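Local coordinates for transferrin binding protein B (Actinobacillus suis, PDB 3PQU) that binds host transferrin as an outer-membrane lipoprotein and probably serves as the co-receptor that helps this porcine pathogen take iron from it, at residues F233-D238 with E305-K310; K162-G167 with D238-T243; F469-N472 with K477-G480. One frame throughout, in Å; residues are numbered along the deposited sequence.

Contact 1: F233-D238 with E305-K310; sequences FAVDFD and EEMAGK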
ATOM      1  N   PHE A 233      -9.353 -17.250  -1.281  1.00 15.05           N
ATOM      2  CA  PHE A 233      -9.756 -16.334  -2.349  1.00 17.61           C
ATOM      3  C   PHE A 233      -9.421 -16.851  -3.752  1.00 22.37           C
ATOM      4  O   PHE A 233      -8.407 -17.520  -3.955  1.00 23.55           O
ATOM      5  CB  PHE A 233      -9.104 -14.968  -2.157  1.00 18.14           C
ATOM      6  CG  PHE A 233      -9.382 -14.346  -0.820  1.00 20.93           C
ATOM      7  CD1 PHE A 233     -10.436 -13.464  -0.662  1.00 15.73           C
ATOM      8  CD2 PHE A 233      -8.585 -14.646   0.284  1.00 17.79           C
ATOM      9  CE1 PHE A 233     -10.705 -12.876   0.577  1.00 16.40           C
ATOM     10  CE2 PHE A 233      -8.842 -14.069   1.520  1.00 20.07           C
ATOM     11  CZ  PHE A 233      -9.911 -13.177   1.668  1.00 14.59           C
ATOM     12  N   ALA A 234     -10.277 -16.525  -4.716  1.00 17.94           N
ATOM     13  CA  ALA A 234     -10.027 -16.841  -6.118  1.00 23.20           C
ATOM     14  C   ALA A 234      -9.930 -15.512  -6.862  1.00 25.98           C
ATOM     15  O   ALA A 234     -10.922 -14.802  -6.990  1.00 19.93           O
ATOM     16  CB  ALA A 234     -11.161 -17.709  -6.685  1.00 17.11           C
ATOM     17  N   VAL A 235      -8.735 -15.151  -7.322  1.00 21.37           N
ATOM     18  CA  VAL A 235      -8.550 -13.840  -7.937  1.00 17.20           C
ATOM     19  C   VAL A 235      -8.518 -13.938  -9.461  1.00 17.95           C
ATOM     20  O   VAL A 235      -7.714 -14.682 -10.024  1.00 29.23           O
ATOM     21  CB  VAL A 235      -7.258 -13.144  -7.451  1.00 23.43           C
ATOM     22  CG1 VAL A 235      -7.101 -11.789  -8.149  1.00 31.17           C
ATOM     23  CG2 VAL A 235      -7.261 -12.983  -5.931  1.00 18.19           C
ATOM     24  N   ASP A 236      -9.386 -13.182 -10.127  1.00 24.97           N
ATOM     25  CA  ASP A 236      -9.412 -13.148 -11.593  1.00 17.83           C
ATOM     26  C   ASP A 236      -8.707 -11.868 -12.029  1.00 35.11           C
ATOM     27  O   ASP A 236      -9.339 -10.822 -12.216  1.00 22.97           O
ATOM     28  CB  ASP A 236     -10.863 -13.173 -12.090  1.00 23.45           C
ATOM     29  CG  ASP A 236     -10.983 -13.168 -13.627  1.00 37.10           C
ATOM     30  OD1 ASP A 236     -10.012 -12.841 -14.353  1.00 30.46           O
ATOM     31  OD2 ASP A 236     -12.091 -13.464 -14.111  1.00 35.31           O
ATOM     32  N   PHE A 237      -7.391 -11.940 -12.168  1.00 30.70           N
ATOM     33  CA  PHE A 237      -6.613 -10.738 -12.440  1.00 28.86           C
ATOM     34  C   PHE A 237      -6.952 -10.141 -13.806  1.00 36.50           C
ATOM     35  O   PHE A 237      -7.026  -8.919 -13.957  1.00 30.32           O
ATOM     36  CB  PHE A 237      -5.108 -11.017 -12.321  1.00 29.94           C
ATOM     37  CG  PHE A 237      -4.615 -11.115 -10.888  1.00 31.26           C
ATOM     38  CD1 PHE A 237      -4.457  -9.969 -10.104  1.00 26.35           C
ATOM     39  CD2 PHE A 237      -4.288 -12.349 -10.335  1.00 18.84           C
ATOM     40  CE1 PHE A 237      -4.003 -10.058  -8.783  1.00 23.05           C
ATOM     41  CE2 PHE A 237      -3.827 -12.456  -9.024  1.00 19.19           C
ATOM     42  CZ  PHE A 237      -3.683 -11.300  -8.238  1.00 28.10           C
ATOM     43  N   ASP A 238      -7.171 -10.997 -14.798  1.00 27.79           N
ATOM     44  CA  ASP A 238      -7.505 -10.517 -16.143  1.00 32.22           C
ATOM     45  C   ASP A 238      -8.808  -9.696 -16.195  1.00 37.68           C
ATOM     46  O   ASP A 238      -8.917  -8.760 -16.982  1.00 34.66           O
ATOM     47  CB  ASP A 238      -7.538 -11.680 -17.143  1.00 34.46           C
ATOM     48  CG  ASP A 238      -6.158 -12.281 -17.385  1.00 54.03           C
ATOM     49  OD1 ASP A 238      -5.158 -11.731 -16.864  1.00 49.61           O
ATOM     50  OD2 ASP A 238      -6.073 -13.304 -18.097  1.00 55.25           O
ATOM     51  N   GLU A 305       2.399 -11.678  -4.242  1.00 18.54           N
ATOM     52  CA  GLU A 305       2.486 -12.987  -3.607  1.00 27.07           C
ATOM     53  C   GLU A 305       1.435 -13.116  -2.508  1.00 29.95           C
ATOM     54  O   GLU A 305       0.965 -14.216  -2.212  1.00 28.08           O
ATOM     55  CB  GLU A 305       3.875 -13.199  -3.003  1.00 25.99           C
ATOM     56  CG  GLU A 305       4.999 -13.407  -4.027  1.00 45.32           C
ATOM     57  CD  GLU A 305       5.592 -12.099  -4.557  1.00 46.27           C
ATOM     58  OE1 GLU A 305       4.951 -11.036  -4.439  1.00 36.70           O
ATOM     59  OE2 GLU A 305       6.710 -12.139  -5.094  1.00 44.16           O
ATOM     60  N   GLU A 306       1.075 -11.984  -1.904  1.00 22.80           N
ATOM     61  CA  GLU A 306       0.177 -11.980  -0.759  1.00 24.32           C
ATOM     62  C   GLU A 306      -0.920 -10.920  -0.872  1.00 32.03           C
ATOM     63  O   GLU A 306      -0.839 -10.012  -1.697  1.00 17.41           O
ATOM     64  CB  GLU A 306       0.993 -11.846   0.549  1.00 23.13           C
ATOM     65  CG  GLU A 306       1.912 -13.065   0.770  1.00 27.23           C
ATOM     66  CD  GLU A 306       2.961 -12.885   1.869  1.00 29.78           C
ATOM     67  OE1 GLU A 306       2.902 -11.895   2.644  1.00 25.87           O
ATOM     68  OE2 GLU A 306       3.850 -13.759   1.969  1.00 26.90           O
ATOM     69  N   MET A 307      -1.962 -11.071  -0.061  1.00 18.73           N
ATOM     70  CA  MET A 307      -3.049 -10.100  -0.009  1.00 26.27           C
ATOM     71  C   MET A 307      -3.534  -9.940   1.426  1.00 23.20           C
ATOM     72  O   MET A 307      -3.448 -10.878   2.234  1.00 20.84           O
ATOM     73  CB  MET A 307      -4.222 -10.514  -0.912  1.00 15.20           C
ATOM     74  CG  MET A 307      -4.811 -11.908  -0.607  1.00 18.08           C
ATOM     75  SD  MET A 307      -6.073 -12.396  -1.805  1.00 24.69           S
ATOM     76  CE  MET A 307      -7.437 -11.302  -1.357  1.00 26.66           C
ATOM     77  N   ALA A 308      -4.044  -8.752   1.739  1.00 15.05           N
ATOM     78  CA  ALA A 308      -4.609  -8.499   3.056  1.00 20.08           C
ATOM     79  C   ALA A 308      -5.635  -7.389   2.980  1.00 21.44           C
ATOM     80  O   ALA A 308      -5.567  -6.516   2.096  1.00 18.19           O
ATOM     81  CB  ALA A 308      -3.499  -8.148   4.077  1.00  9.68           C
ATOM     82  N   GLY A 309      -6.597  -7.420   3.897  1.00 13.01           N
ATOM     83  CA  GLY A 309      -7.583  -6.353   3.932  1.00 13.66           C
ATOM     84  C   GLY A 309      -8.438  -6.397   5.173  1.00 19.87           C
ATOM     85  O   GLY A 309      -8.113  -7.108   6.135  1.00 16.71           O
ATOM     86  N   LYS A 310      -9.504  -5.605   5.159  1.00 13.69           N
ATOM     87  CA  LYS A 310     -10.377  -5.481   6.306  1.00 13.96           C
ATOM     88  C   LYS A 310     -11.797  -5.120   5.875  1.00 22.98           C
ATOM     89  O   LYS A 310     -12.010  -4.646   4.758  1.00 20.27           O
ATOM     90  CB  LYS A 310      -9.809  -4.442   7.299  1.00 12.76           C
ATOM     91  CG  LYS A 310      -9.796  -2.971   6.810  1.00 18.00           C
ATOM     92  CD  LYS A 310     -11.204  -2.374   6.761  1.00 19.34           C
ATOM     93  CE  LYS A 310     -11.179  -0.863   6.716  1.00 34.86           C
ATOM     94  NZ  LYS A 310     -10.543  -0.322   5.476  1.00 20.63           N
TER
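The ring of Phe233 takes the terminal methyl of Met307 on one face, while the ring of Phe322 also meets that of Phe233, the two planes inclined to each other. This is a Met-aromatic contact in the interior of the N-lobe beta barrel, made between strands 229-236 and 306-312, which are not neighbours in the sheet but face each other through the core. Met307 CE lies over the face, displaced toward the CG side, 3.8 Å from the ring centroid and only 15° off the normal, so the methyl makes a CH-pi contact. The sulfur stands farther out: SD is 4.4 Å from the same centroid and 33° off the normal, an oblique approach. Met307 reaches this place because its chain runs extended through chi2 and then bends at chi3 (-72°), which turns CE over the ring.

The backbones stay well apart, with the CA atoms of Phe233 and Met307 9.5 Å from each other, and a long, unbranched, flexible thioether suits such a gap. Val235, two residues on and therefore on the same inward side of its strand, adds a branched apolar surface beside the sulfur. Tyr172 of strand 170-183 and Ala324 of strand 318-326 pack around the methionine, and Ile266 touches Phe233. A second ring, that of Phe237, has Val235 CG1 over its centre, 3.3 Å above the plane. On the thioether side, Val235 CG2 lies 4.3 Å from Met307 SD.

Contact 2: K162-G167 with D238-T243; sequences KELPKG and DNKKLT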
ATOM      1  N   LYS A 162       3.717  -3.945  -7.402  1.00 20.19           N
ATOM      2  CA  LYS A 162       3.847  -3.160  -8.622  1.00 23.04           C
ATOM      3  C   LYS A 162       3.611  -3.979  -9.894  1.00 30.96           C
ATOM      4  O   LYS A 162       3.517  -3.421 -10.990  1.00 30.95           O
ATOM      5  CB  LYS A 162       5.217  -2.474  -8.660  1.00 20.46           C
ATOM      6  CG  LYS A 162       5.427  -1.457  -7.531  1.00 29.05           C
ATOM      7  CD  LYS A 162       6.560  -0.498  -7.862  1.00 36.75           C
ATOM      8  CE  LYS A 162       6.572   0.704  -6.916  1.00 37.91           C
ATOM      9  NZ  LYS A 162       7.187   0.394  -5.615  1.00 33.08           N
ATOM     10  N   GLU A 163       3.526  -5.297  -9.735  1.00 19.55           N
ATOM     11  CA  GLU A 163       3.249  -6.209 -10.834  1.00 25.70           C
ATOM     12  C   GLU A 163       2.192  -7.205 -10.393  1.00 25.26           C
ATOM     13  O   GLU A 163       2.207  -7.641  -9.248  1.00 30.45           O
ATOM     14  CB  GLU A 163       4.524  -6.964 -11.231  1.00 24.38           C
ATOM     15  CG  GLU A 163       5.673  -6.058 -11.600  1.00 55.22           C
ATOM     16  CD  GLU A 163       6.564  -6.659 -12.667  1.00 76.03           C
ATOM     17  OE1 GLU A 163       7.772  -6.344 -12.680  1.00 77.42           O
ATOM     18  OE2 GLU A 163       6.052  -7.446 -13.493  1.00 86.35           O
ATOM     19  N   LEU A 164       1.279  -7.567 -11.295  1.00 24.67           N
ATOM     20  CA  LEU A 164       0.212  -8.509 -10.945  1.00 34.97           C
ATOM     21  C   LEU A 164       0.288  -9.735 -11.850  1.00 30.49           C
ATOM     22  O   LEU A 164       0.690  -9.631 -12.997  1.00 27.56           O
ATOM     23  CB  LEU A 164      -1.181  -7.847 -11.037  1.00 19.19           C
ATOM     24  CG  LEU A 164      -1.486  -6.617 -10.157  1.00 25.85           C
ATOM     25  CD1 LEU A 164      -2.896  -6.050 -10.420  1.00 16.23           C
ATOM     26  CD2 LEU A 164      -1.332  -6.945  -8.678  1.00 22.94           C
ATOM     27  N   PRO A 165      -0.086 -10.909 -11.322  1.00 29.50           N
ATOM     28  CA  PRO A 165      -0.087 -12.104 -12.165  1.00 33.15           C
ATOM     29  C   PRO A 165      -1.122 -11.992 -13.278  1.00 31.24           C
ATOM     30  O   PRO A 165      -2.094 -11.253 -13.147  1.00 31.11           O
ATOM     31  CB  PRO A 165      -0.477 -13.224 -11.194  1.00 28.44           C
ATOM     32  CG  PRO A 165      -0.165 -12.683  -9.809  1.00 24.43           C
ATOM     33  CD  PRO A 165      -0.451 -11.210  -9.924  1.00 32.02           C
ATOM     34  N   LYS A 166      -0.886 -12.707 -14.371  1.00 29.08           N
ATOM     35  CA  LYS A 166      -1.843 -12.822 -15.463  1.00 46.13           C
ATOM     36  C   LYS A 166      -2.693 -14.067 -15.215  1.00 41.73           C
ATOM     37  O   LYS A 166      -2.217 -15.033 -14.618  1.00 38.33           O
ATOM     38  CB  LYS A 166      -1.094 -12.986 -16.790  1.00 35.77           C
ATOM     39  CG  LYS A 166      -0.108 -11.879 -17.097  1.00 49.38           C
ATOM     40  CD  LYS A 166      -0.821 -10.654 -17.616  1.00 69.43           C
ATOM     41  CE  LYS A 166      -1.516 -10.942 -18.936  1.00 81.85           C
ATOM     42  NZ  LYS A 166      -2.350  -9.792 -19.385  1.00 90.64           N
ATOM     43  N   GLY A 167      -3.941 -14.055 -15.676  1.00 36.59           N
ATOM     44  CA  GLY A 167      -4.798 -15.220 -15.533  1.00 43.78           C
ATOM     45  C   GLY A 167      -6.184 -14.944 -14.987  1.00 41.87           C
ATOM     46  O   GLY A 167      -6.448 -13.869 -14.443  1.00 37.16           O
ATOM     47  N   ASP A 238      -7.171 -10.997 -14.798  1.00 27.79           N
ATOM     48  CA  ASP A 238      -7.505 -10.517 -16.143  1.00 32.22           C
ATOM     49  C   ASP A 238      -8.808  -9.696 -16.195  1.00 37.68           C
ATOM     50  O   ASP A 238      -8.917  -8.760 -16.982  1.00 34.66           O
ATOM     51  CB  ASP A 238      -7.538 -11.680 -17.143  1.00 34.46           C
ATOM     52  CG  ASP A 238      -6.158 -12.281 -17.385  1.00 54.03           C
ATOM     53  OD1 ASP A 238      -5.158 -11.731 -16.864  1.00 49.61           O
ATOM     54  OD2 ASP A 238      -6.073 -13.304 -18.097  1.00 55.25           O
ATOM     55  N   ASN A 239      -9.783 -10.036 -15.352  1.00 24.48           N
ATOM     56  CA  ASN A 239     -11.037  -9.283 -15.288  1.00 28.82           C
ATOM     57  C   ASN A 239     -11.102  -8.306 -14.095  1.00 31.90           C
ATOM     58  O   ASN A 239     -12.135  -7.686 -13.834  1.00 20.98           O
ATOM     59  CB  ASN A 239     -12.247 -10.232 -15.302  1.00 29.20           C
ATOM     60  CG  ASN A 239     -12.493 -10.841 -16.681  1.00 52.47           C
ATOM     61  OD1 ASN A 239     -12.385 -10.157 -17.699  1.00 50.76           O
ATOM     62  ND2 ASN A 239     -12.819 -12.128 -16.718  1.00 36.40           N
ATOM     63  N   LYS A 240      -9.991  -8.172 -13.379  1.00 26.88           N
ATOM     64  CA  LYS A 240      -9.915  -7.218 -12.275  1.00 28.39           C
ATOM     65  C   LYS A 240     -10.968  -7.464 -11.195  1.00 27.99           C
ATOM     66  O   LYS A 240     -11.568  -6.510 -10.676  1.00 20.70           O
ATOM     67  CB  LYS A 240     -10.098  -5.798 -12.807  1.00 29.95           C
ATOM     68  CG  LYS A 240      -9.029  -5.348 -13.795  1.00 33.27           C
ATOM     69  CD  LYS A 240      -7.651  -5.408 -13.166  1.00 45.98           C
ATOM     70  CE  LYS A 240      -6.587  -4.781 -14.061  1.00 45.70           C
ATOM     71  NZ  LYS A 240      -5.223  -4.955 -13.476  1.00 27.79           N
ATOM     72  N   LYS A 241     -11.206  -8.726 -10.860  1.00 22.35           N
ATOM     73  CA  LYS A 241     -12.219  -9.071  -9.853  1.00 26.88           C
ATOM     74  C   LYS A 241     -11.694 -10.191  -8.979  1.00 19.28           C
ATOM     75  O   LYS A 241     -10.755 -10.871  -9.354  1.00 21.04           O
ATOM     76  CB  LYS A 241     -13.514  -9.566 -10.517  1.00 25.14           C
ATOM     77  CG  LYS A 241     -14.313  -8.532 -11.281  1.00 52.93           C
ATOM     78  CD  LYS A 241     -15.587  -9.154 -11.850  1.00 54.10           C
ATOM     79  CE  LYS A 241     -16.522  -8.092 -12.420  1.00 66.78           C
ATOM     80  NZ  LYS A 241     -16.996  -7.122 -11.382  1.00 63.26           N
ATOM     81  N   LEU A 242     -12.342 -10.413  -7.840  1.00 20.25           N
ATOM     82  CA  LEU A 242     -12.018 -11.552  -7.006  1.00 22.18           C
ATOM     83  C   LEU A 242     -13.210 -11.948  -6.157  1.00 25.92           C
ATOM     84  O   LEU A 242     -14.086 -11.129  -5.867  1.00 23.72           O
ATOM     85  CB  LEU A 242     -10.830 -11.215  -6.088  1.00 19.75           C
ATOM     86  CG  LEU A 242     -11.049 -10.173  -4.983  1.00 21.39           C
ATOM     87  CD1 LEU A 242     -11.725 -10.769  -3.751  1.00 23.06           C
ATOM     88  CD2 LEU A 242      -9.710  -9.544  -4.591  1.00 19.43           C
ATOM     89  N   THR A 243     -13.212 -13.198  -5.720  1.00 19.97           N
ATOM     90  CA  THR A 243     -14.203 -13.665  -4.771  1.00 21.02           C
ATOM     91  C   THR A 243     -13.475 -14.400  -3.659  1.00 18.37           C
ATOM     92  O   THR A 243     -12.273 -14.663  -3.754  1.00 20.82           O
ATOM     93  CB  THR A 243     -15.206 -14.639  -5.423  1.00 23.57           C
ATOM     94  OG1 THR A 243     -14.506 -15.806  -5.876  1.00 25.15           O
ATOM     95  CG2 THR A 243     -15.956 -13.981  -6.596  1.00 22.91           C
TER
HETATM   96  O   HOH W   1      -4.051  -9.240 -16.667  1.00 51.00           O
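The turn that joins strands 229-236 and 241-249 of the N-lobe barrel is a hairpin with a G1 beta bulge, in which Lys240 and Lys241 both face Asp236, and here it is tied to the segment that leads into the barrel. Asp238 and Gly167 are bonded twice, in opposite senses. The amide N of Gly167 donates to Asp238 OD1 at 2.9 Å and almost straight (173°), meeting the oxygen from above the carboxylate plane. In return Asp238 N donates to Gly167 O at 3.0 Å, so one aspartate uses both its backbone donor and its side-chain acceptor on a single glycine. A chi1 of -68° sets the carboxylate on the same side as its own N-H, where both can reach that residue. Glycine suits the other position, because its backbone turns through a conformation that only a residue without a CB takes up easily.

Lys166 NZ stays 4.2 Å from Asp238 OD1, too far for a salt bridge; a water spans the gap, donating to OD1 at 2.7 Å and accepting from NZ at 3.3 Å. The firmer partner of that ammonium is Glu334, in a salt bridge. Farther along, the chain of Lys240 crosses Leu164 at about a right angle, with its NZ 4.0 Å from Leu164 CD1.

Strand 163-165 pairs antiparallel with strand 333-343 in a sheet separate from that of the barrel, Leu164 packing on Ile336, while Pro165 rests on Phe237 beside the barrel turn.

Contact 3: F469-N472 with K477-G480; sequences FDVN and KVNG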
ATOM      1  N   PHE A 469      11.095  12.277 -28.072  1.00 43.54           N
ATOM      2  CA  PHE A 469      11.237  10.855 -28.328  1.00 43.04           C
ATOM      3  C   PHE A 469      10.543  10.474 -29.620  1.00 55.51           C
ATOM      4  O   PHE A 469       9.418  10.892 -29.882  1.00 63.34           O
ATOM      5  CB  PHE A 469      10.675  10.037 -27.161  1.00 45.49           C
ATOM      6  CG  PHE A 469      11.509  10.120 -25.909  1.00 56.17           C
ATOM      7  CD1 PHE A 469      12.396   9.100 -25.579  1.00 42.55           C
ATOM      8  CD2 PHE A 469      11.418  11.222 -25.071  1.00 54.93           C
ATOM      9  CE1 PHE A 469      13.178   9.179 -24.437  1.00 51.01           C
ATOM     10  CE2 PHE A 469      12.191  11.305 -23.923  1.00 54.12           C
ATOM     11  CZ  PHE A 469      13.073  10.282 -23.606  1.00 49.62           C
ATOM     12  N   ASP A 470      11.232   9.701 -30.443  1.00 55.02           N
ATOM     13  CA  ASP A 470      10.570   9.045 -31.549  1.00 60.48           C
ATOM     14  C   ASP A 470      10.262   7.641 -31.067  1.00 61.21           C
ATOM     15  O   ASP A 470      11.158   6.902 -30.647  1.00 60.60           O
ATOM     16  CB  ASP A 470      11.452   9.027 -32.802  1.00 47.73           C
ATOM     17  CG  ASP A 470      11.736  10.420 -33.331  1.00 79.89           C
ATOM     18  OD1 ASP A 470      12.914  10.715 -33.629  1.00 88.11           O
ATOM     19  OD2 ASP A 470      10.782  11.222 -33.437  1.00 89.86           O
ATOM     20  N   VAL A 471       8.985   7.295 -31.090  1.00 56.29           N
ATOM     21  CA  VAL A 471       8.551   5.978 -30.654  1.00 50.86           C
ATOM     22  C   VAL A 471       8.005   5.181 -31.833  1.00 59.58           C
ATOM     23  O   VAL A 471       7.043   5.597 -32.483  1.00 60.45           O
ATOM     24  CB  VAL A 471       7.501   6.078 -29.531  1.00 51.58           C
ATOM     25  CG1 VAL A 471       6.929   4.707 -29.208  1.00 44.78           C
ATOM     26  CG2 VAL A 471       8.123   6.701 -28.285  1.00 47.09           C
ATOM     27  N   ASN A 472       8.640   4.049 -32.120  1.00 57.40           N
ATOM     28  CA  ASN A 472       8.209   3.190 -33.217  1.00 49.00           C
ATOM     29  C   ASN A 472       7.642   1.890 -32.670  1.00 53.08           C
ATOM     30  O   ASN A 472       8.390   0.964 -32.349  1.00 61.50           O
ATOM     31  CB  ASN A 472       9.372   2.891 -34.162  1.00 42.87           C
ATOM     32  CG  ASN A 472       8.917   2.305 -35.487  1.00 74.23           C
ATOM     33  OD1 ASN A 472       8.070   1.412 -35.534  1.00 66.81           O
ATOM     34  ND2 ASN A 472       9.493   2.804 -36.580  1.00 76.59           N
ATOM     35  N   LYS A 477      10.865   0.284 -31.004  1.00 64.99           N
ATOM     36  CA  LYS A 477      12.020   1.109 -30.672  1.00 71.17           C
ATOM     37  C   LYS A 477      11.650   2.480 -30.123  1.00 67.04           C
ATOM     38  O   LYS A 477      10.700   3.122 -30.575  1.00 60.38           O
ATOM     39  CB  LYS A 477      12.939   1.264 -31.883  1.00 78.89           C
ATOM     40  CG  LYS A 477      13.703  -0.001 -32.240  1.00 84.01           C
ATOM     41  CD  LYS A 477      15.207   0.188 -32.064  1.00 92.19           C
ATOM     42  CE  LYS A 477      15.610   0.246 -30.601  1.00 91.17           C
ATOM     43  NZ  LYS A 477      17.066   0.527 -30.430  1.00 92.21           N
ATOM     44  N   VAL A 478      12.416   2.915 -29.133  1.00 62.99           N
ATOM     45  CA  VAL A 478      12.287   4.254 -28.589  1.00 54.75           C
ATOM     46  C   VAL A 478      13.626   4.960 -28.749  1.00 65.67           C
ATOM     47  O   VAL A 478      14.667   4.424 -28.365  1.00 58.04           O
ATOM     48  CB  VAL A 478      11.896   4.218 -27.100  1.00 50.77           C
ATOM     49  CG1 VAL A 478      11.798   5.632 -26.536  1.00 46.42           C
ATOM     50  CG2 VAL A 478      10.582   3.473 -26.914  1.00 52.52           C
ATOM     51  N   ASN A 479      13.604   6.149 -29.340  1.00 64.24           N
ATOM     52  CA  ASN A 479      14.808   6.963 -29.444  1.00 60.29           C
ATOM     53  C   ASN A 479      14.559   8.353 -28.900  1.00 60.73           C
ATOM     54  O   ASN A 479      13.561   8.993 -29.231  1.00 60.04           O
ATOM     55  CB  ASN A 479      15.301   7.019 -30.884  1.00 63.87           C
ATOM     56  CG  ASN A 479      15.610   5.647 -31.427  1.00 74.97           C
ATOM     57  OD1 ASN A 479      16.709   5.127 -31.234  1.00 82.21           O
ATOM     58  ND2 ASN A 479      14.629   5.034 -32.085  1.00 79.53           N
ATOM     59  N   GLY A 480      15.467   8.816 -28.054  1.00 57.83           N
ATOM     60  CA  GLY A 480      15.204  10.016 -27.291  1.00 65.23           C
ATOM     61  C   GLY A 480      16.322  11.025 -27.345  1.00 62.04           C
ATOM     62  O   GLY A 480      17.487  10.681 -27.520  1.00 55.12           O
TER
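Strands 469-472 and 477-480 run antiparallel, their axes 4.6 Å apart at an angle of 172°, and form a beta hairpin of the C-lobe barrel. Asp470 with Asn479 and Asn472 with Lys477 are the hydrogen-bonded pairs, each closed by two N-H to O=C bonds. Of these, Asn472 N to Lys477 O and Asp470 N to Asn479 O are both 2.7 Å, but the first is straight (173°) and the second bent. At the non-hydrogen-bonded pair of Phe469 and Gly480, Phe469 CA comes 3.1 Å from Asn479 O in a CA-H...O contact.

Phe469, Val471 and Val478 share one face of the sheet. With chi1 at -70°, the phenylalanine ring leans across to the partner strand, where Gly480 CA lies over one face, 3.4 Å from Phe469 CD1. Glycine suits this place because the ring lies directly against its CA, on the side where other residues carry a CB. Val478 CG1 comes to the ring obliquely, 3.6 Å from Phe469 CD1, and lies 4.2 Å from Val471 CG2. Leu545, Phe537, Ile498 and the Phe562 ring carry this apolar side on into the barrel.

The other face bears Asp470, Asn472, Lys477 and Asn479, polar residues suited to an outer surface. Asp470 OD2 forms a salt bridge with Lys438 of strand 436-448, and Asn472 OD1 accepts from Asp475 N in the turn. The chemistry is thus two-sided: hydrophobic packing faces the barrel interior, while the polar side ties the hairpin to its neighbouring strand and its own turn.

Followed from the N terminus, the chain first lays down 162-167, then reaches the hairpin turn at Asp238, where contact 2 closes a loop of 70 residues. Contact 1 opens at 233-238, before that closure, and is completed only at 305-310, so the two cross, sharing Asp238. Backbone bonds between strands 229-236 and 241-249 join them directly: one contact spans the interior of the N-lobe barrel, the other fastens its rim to the segment entering it. Contact 3 follows in series, a local hairpin with four residues between its segments, in the C-lobe barrel, its centre about 30 Å from that of contact 2.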